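Exported protein (Bacteroides fragilis, PDB 4I17) is of unknown function but, as an exported protein built of TPR repeats, probably serves as a helical scaffold for binding other proteins. Local coordinates at residues K149-G160 with Y202-R213. Sequence-based numbering, arbitrary orientation. Where two conformers were deposited one is given.
Sequences KKWKTDALYSLG and YLGEAVTLSPNR. With SO4 (sulfate ion), chain D; SO4 (sulfate ion), chain B.
Leu156 of helix 149-160 and Leu209 of helix 202-209 each drop into the surface of the other helix, a worked example of knobs-into-holes packing. Leu156 can be followed outward. Its CB lies 3.9 Å from Ala206 CB and also near Tyr202 O; chi1 (-68°) sets CG anti to the carbonyl carbon, and beyond it the two methyls diverge. CD1 meets Leu209 CD1 at 3.7 Å and Glu205 CB, whereas CD2 reaches the Tyr202 ring at CD1. Leu209 is the reciprocal knob, set among Lys149, Lys152, Thr153 and Leu156, with its CD1 also near Lys152 CB. One turn beyond Leu156, Leu159 CB sits over a face of the Tyr202 ring, 3.8 Å from its centroid, in a CH-pi contact; Tyr202 OH is hydrogen-bonded to Glu137 OE2, on helix 133-143. At Gly160, which has no side chain, CA lies 3.7 Å from Leu203 CG. Toward the other end, Thr153 OG1 donates to Lys149 O and lies 2.7 Å from Ser210 OG. At the end of the turn, Arg213, its chain bent at chi2 and chi3, forms a bidentate, end-on salt bridge with Asp154: NH2 meets the syn lone pair of OD1 at 2.6 Å, NH1 takes OD2 at 2.8 Å, and the carboxylate and guanidinium planes are 21° apart. Helix 214-224 packs on Thr153, Tyr157 and Leu203. Segments 149-160 and 202-209, axes 7.9 Å apart and crossing at -155°, form the antiparallel helix pairing characteristic of TPR-type arrays.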
loop_
_atom_site.group_PDB
_atom_site.type_symbol
_atom_site.label_atom_id
_atom_site.label_comp_id
_atom_site.label_asym_id
_atom_site.label_seq_id
_atom_site.Cartn_x
_atom_site.Cartn_y
_atom_site.Cartn_z
ATOM N N LYS A 149 1.007 -0.085 -14.770
ATOM C CA LYS A 149 1.131 -1.437 -15.353
ATOM C C LYS A 149 2.273 -2.226 -14.677
ATOM O O LYS A 149 2.172 -3.436 -14.509
ATOM C CB LYS A 149 1.419 -1.329 -16.858
ATOM C CG LYS A 149 0.225 -0.891 -17.698
ATOM C CD LYS A 149 0.571 -0.805 -19.208
ATOM C CE LYS A 149 0.896 -2.139 -19.851
ATOM N NZ LYS A 149 1.422 -1.985 -21.233
ATOM N N LYS A 150 3.359 -1.539 -14.290
ATOM C CA LYS A 150 4.510 -2.179 -13.635
ATOM C C LYS A 150 4.122 -2.763 -12.284
ATOM O O LYS A 150 4.452 -3.916 -11.983
ATOM C CB LYS A 150 5.679 -1.183 -13.469
ATOM C CG LYS A 150 6.240 -0.613 -14.781
ATOM C CD LYS A 150 6.837 -1.661 -15.716
ATOM C CE LYS A 150 7.002 -1.160 -17.131
ATOM N NZ LYS A 150 7.413 -2.255 -18.053
ATOM N N TRP A 151 3.421 -1.980 -11.461
ATOM C CA TRP A 151 3.019 -2.443 -10.140
ATOM C C TRP A 151 1.946 -3.482 -10.245
ATOM O O TRP A 151 1.908 -4.408 -9.430
ATOM C CB TRP A 151 2.567 -1.271 -9.292
ATOM C CG TRP A 151 3.750 -0.473 -8.841
ATOM C CD1 TRP A 151 4.356 0.549 -9.517
ATOM C CD2 TRP A 151 4.554 -0.724 -7.680
ATOM N NE1 TRP A 151 5.476 0.975 -8.822
ATOM C CE2 TRP A 151 5.606 0.222 -7.683
ATOM C CE3 TRP A 151 4.515 -1.686 -6.658
ATOM C CZ2 TRP A 151 6.589 0.247 -6.692
ATOM C CZ3 TRP A 151 5.443 -1.598 -5.631
ATOM C CH2 TRP A 151 6.471 -0.649 -5.666
ATOM N N LYS A 152 1.079 -3.367 -11.265
ATOM C CA LYS A 152 0.060 -4.398 -11.487
ATOM C C LYS A 152 0.754 -5.703 -11.827
ATOM O O LYS A 152 0.333 -6.770 -11.375
ATOM C CB LYS A 152 -0.857 -4.005 -12.646
ATOM C CG LYS A 152 -2.018 -3.091 -12.298
ATOM C CD LYS A 152 -3.009 -3.162 -13.483
ATOM C CE LYS A 152 -3.932 -1.982 -13.612
ATOM N NZ LYS A 152 -5.002 -2.005 -12.572
ATOM N N THR A 153 1.795 -5.626 -12.669
ATOM C CA THR A 153 2.536 -6.822 -13.084
ATOM C C THR A 153 3.090 -7.551 -11.872
ATOM O O THR A 153 2.991 -8.756 -11.823
ATOM C CB THR A 153 3.684 -6.449 -14.015
ATOM O OG1 THR A 153 3.143 -5.865 -15.189
ATOM C CG2 THR A 153 4.562 -7.646 -14.378
ATOM N N ASP A 154 3.718 -6.855 -10.911
ATOM C CA ASP A 154 4.267 -7.681 -9.817
ATOM C C ASP A 154 3.183 -8.185 -8.803
ATOM O O ASP A 154 3.392 -9.226 -8.181
ATOM C CB ASP A 154 5.419 -6.966 -9.163
ATOM C CG ASP A 154 6.599 -6.977 -10.157
ATOM O OD1 ASP A 154 7.319 -8.007 -10.219
ATOM O OD2 ASP A 154 6.724 -6.007 -10.949
ATOM N N ALA A 155 1.990 -7.560 -8.754
ATOM C CA ALA A 155 0.904 -8.128 -7.934
ATOM C C ALA A 155 0.385 -9.405 -8.645
ATOM O O ALA A 155 0.118 -10.415 -7.985
ATOM C CB ALA A 155 -0.210 -7.108 -7.763
ATOM N N LEU A 156 0.263 -9.367 -9.990
ATOM C CA LEU A 156 -0.191 -10.543 -10.780
ATOM C C LEU A 156 0.835 -11.642 -10.752
ATOM O O LEU A 156 0.475 -12.816 -10.647
ATOM C CB LEU A 156 -0.486 -10.120 -12.227
ATOM C CG LEU A 156 -1.692 -9.222 -12.367
ATOM C CD1 LEU A 156 -1.709 -8.566 -13.721
ATOM C CD2 LEU A 156 -3.002 -9.970 -12.129
ATOM N N TYR A 157 2.133 -11.283 -10.836
ATOM C CA TYR A 157 3.193 -12.289 -10.756
ATOM C C TYR A 157 3.178 -12.967 -9.352
ATOM O O TYR A 157 3.307 -14.204 -9.257
ATOM C CB TYR A 157 4.512 -11.553 -11.026
ATOM C CG TYR A 157 5.801 -12.339 -11.148
ATOM C CD1 TYR A 157 5.795 -13.731 -11.277
ATOM C CD2 TYR A 157 7.029 -11.685 -11.207
ATOM C CE1 TYR A 157 6.992 -14.448 -11.389
ATOM C CE2 TYR A 157 8.219 -12.389 -11.317
ATOM C CZ TYR A 157 8.194 -13.768 -11.432
ATOM O OH TYR A 157 9.385 -14.408 -11.588
ATOM N N SER A 158 2.955 -12.179 -8.273
ATOM C CA SER A 158 2.862 -12.722 -6.902
ATOM C C SER A 158 1.663 -13.679 -6.808
ATOM O O SER A 158 1.800 -14.738 -6.223
ATOM C CB SER A 158 2.694 -11.584 -5.899
ATOM O OG SER A 158 3.880 -10.802 -5.839
ATOM N N LEU A 159 0.525 -13.341 -7.470
ATOM C CA LEU A 159 -0.663 -14.228 -7.489
ATOM C C LEU A 159 -0.358 -15.503 -8.254
ATOM O O LEU A 159 -0.781 -16.583 -7.840
ATOM C CB LEU A 159 -1.844 -13.485 -8.117
ATOM C CG LEU A 159 -2.489 -12.470 -7.151
ATOM C CD1 LEU A 159 -3.218 -11.376 -7.910
ATOM C CD2 LEU A 159 -3.435 -13.192 -6.160
ATOM N N GLY A 160 0.367 -15.390 -9.353
ATOM C CA GLY A 160 0.771 -16.569 -10.132
ATOM C C GLY A 160 1.631 -17.513 -9.322
ATOM O O GLY A 160 1.383 -18.729 -9.297
ATOM N N TYR A 202 -3.243 -15.684 -14.118
ATOM C CA TYR A 202 -2.610 -14.486 -13.519
ATOM C C TYR A 202 -1.262 -14.197 -14.184
ATOM O O TYR A 202 -0.910 -13.056 -14.432
ATOM C CB TYR A 202 -2.367 -14.728 -12.029
ATOM C CG TYR A 202 -3.602 -14.631 -11.167
ATOM C CD1 TYR A 202 -4.434 -13.513 -11.230
ATOM C CD2 TYR A 202 -3.887 -15.607 -10.223
ATOM C CE1 TYR A 202 -5.540 -13.383 -10.386
ATOM C CE2 TYR A 202 -4.986 -15.490 -9.370
ATOM C CZ TYR A 202 -5.813 -14.381 -9.463
ATOM O OH TYR A 202 -6.897 -14.279 -8.630
ATOM N N LEU A 203 -0.498 -15.241 -14.447
ATOM C CA LEU A 203 0.822 -15.055 -15.063
ATOM C C LEU A 203 0.670 -14.560 -16.490
ATOM O O LEU A 203 1.403 -13.673 -16.914
ATOM C CB LEU A 203 1.640 -16.349 -14.999
ATOM C CG LEU A 203 2.081 -16.778 -13.587
ATOM C CD1 LEU A 203 2.609 -18.201 -13.606
ATOM C CD2 LEU A 203 3.191 -15.834 -13.031
ATOM N N GLY A 204 -0.318 -15.073 -17.202
ATOM C CA GLY A 204 -0.617 -14.616 -18.560
ATOM C C GLY A 204 -0.914 -13.122 -18.589
ATOM O O GLY A 204 -0.423 -12.412 -19.471
ATOM N N GLU A 205 -1.709 -12.655 -17.609
ATOM C CA GLU A 205 -2.075 -11.250 -17.431
ATOM C C GLU A 205 -0.821 -10.383 -17.211
ATOM O O GLU A 205 -0.717 -9.300 -17.780
ATOM C CB GLU A 205 -3.010 -11.114 -16.228
ATOM C CG GLU A 205 -4.461 -11.483 -16.466
ATOM C CD GLU A 205 -5.300 -10.979 -15.307
ATOM O OE1 GLU A 205 -5.568 -9.756 -15.260
ATOM O OE2 GLU A 205 -5.572 -11.776 -14.382
ATOM N N ALA A 206 0.129 -10.880 -16.398
ATOM C CA ALA A 206 1.405 -10.205 -16.064
ATOM C C ALA A 206 2.308 -10.110 -17.299
ATOM O O ALA A 206 2.834 -9.037 -17.574
ATOM C CB ALA A 206 2.128 -10.984 -14.976
ATOM N N VAL A 207 2.423 -11.222 -18.071
ATOM C CA VAL A 207 3.215 -11.266 -19.315
ATOM C C VAL A 207 2.664 -10.208 -20.310
ATOM O O VAL A 207 3.439 -9.478 -20.942
ATOM C CB VAL A 207 3.203 -12.701 -19.924
ATOM C CG1 VAL A 207 3.765 -12.709 -21.345
ATOM C CG2 VAL A 207 3.974 -13.683 -19.037
ATOM N N THR A 208 1.330 -10.127 -20.441
ATOM C CA THR A 208 0.695 -9.154 -21.353
ATOM C C THR A 208 1.087 -7.724 -20.966
ATOM O O THR A 208 1.458 -6.933 -21.842
ATOM C CB THR A 208 -0.815 -9.379 -21.359
ATOM O OG1 THR A 208 -1.046 -10.650 -21.977
ATOM C CG2 THR A 208 -1.582 -8.280 -22.074
ATOM N N LEU A 209 1.053 -7.398 -19.675
ATOM C CA LEU A 209 1.417 -6.035 -19.266
ATOM C C LEU A 209 2.904 -5.745 -19.370
ATOM O O LEU A 209 3.275 -4.603 -19.649
ATOM C CB LEU A 209 0.988 -5.809 -17.806
ATOM C CG LEU A 209 -0.509 -5.876 -17.521
ATOM C CD1 LEU A 209 -0.755 -5.792 -16.030
ATOM C CD2 LEU A 209 -1.287 -4.736 -18.224
ATOM N N SER A 210 3.768 -6.753 -19.116
ATOM C CA SER A 210 5.221 -6.575 -19.099
ATOM C C SER A 210 5.911 -7.664 -19.896
ATOM O O SER A 210 6.528 -8.571 -19.323
ATOM C CB SER A 210 5.740 -6.564 -17.666
ATOM O OG SER A 210 5.242 -5.474 -16.904
ATOM N N PRO A 211 5.836 -7.581 -21.239
ATOM C CA PRO A 211 6.473 -8.625 -22.070
ATOM C C PRO A 211 7.998 -8.675 -21.905
ATOM O O PRO A 211 8.589 -9.696 -22.205
ATOM C CB PRO A 211 6.067 -8.267 -23.507
ATOM C CG PRO A 211 5.127 -7.153 -23.422
ATOM C CD PRO A 211 5.129 -6.571 -22.056
ATOM N N ASN A 212 8.625 -7.619 -21.357
ATOM C CA ASN A 212 10.090 -7.614 -21.136
ATOM C C ASN A 212 10.506 -8.466 -19.939
ATOM O O ASN A 212 11.696 -8.718 -19.756
ATOM C CB ASN A 212 10.564 -6.180 -20.882
ATOM C CG ASN A 212 9.841 -5.567 -19.711
ATOM O OD1 ASN A 212 8.606 -5.393 -19.722
ATOM N ND2 ASN A 212 10.574 -5.279 -18.661
ATOM N N ARG A 213 9.547 -8.862 -19.084
ATOM C CA ARG A 213 9.859 -9.632 -17.866
ATOM C C ARG A 213 9.897 -11.112 -18.230
ATOM O O ARG A 213 8.925 -11.837 -18.031
ATOM C CB ARG A 213 8.820 -9.332 -16.778
ATOM C CG ARG A 213 8.782 -7.882 -16.285
ATOM C CD ARG A 213 9.905 -7.522 -15.320
ATOM N NE ARG A 213 9.875 -8.297 -14.071
ATOM C CZ ARG A 213 9.042 -8.059 -13.064
ATOM N NH1 ARG A 213 8.132 -7.098 -13.158
ATOM N NH2 ARG A 213 9.104 -8.791 -11.961
HETATM S S SO4 D . 3.708 2.242 -15.998
HETATM O O1 SO4 D . 4.046 2.274 -14.573
HETATM O O2 SO4 D . 2.254 2.079 -16.215
HETATM O O3 SO4 D . 4.152 3.502 -16.602
HETATM O O4 SO4 D . 4.407 1.140 -16.648
HETATM S S SO4 B . 10.622 -3.234 -15.338
HETATM O O1 SO4 B . 9.964 -3.771 -14.156
HETATM O O2 SO4 B . 10.941 -1.826 -15.116
HETATM O O3 SO4 B . 11.853 -3.967 -15.616
HETATM O O4 SO4 B . 9.710 -3.366 -16.469
#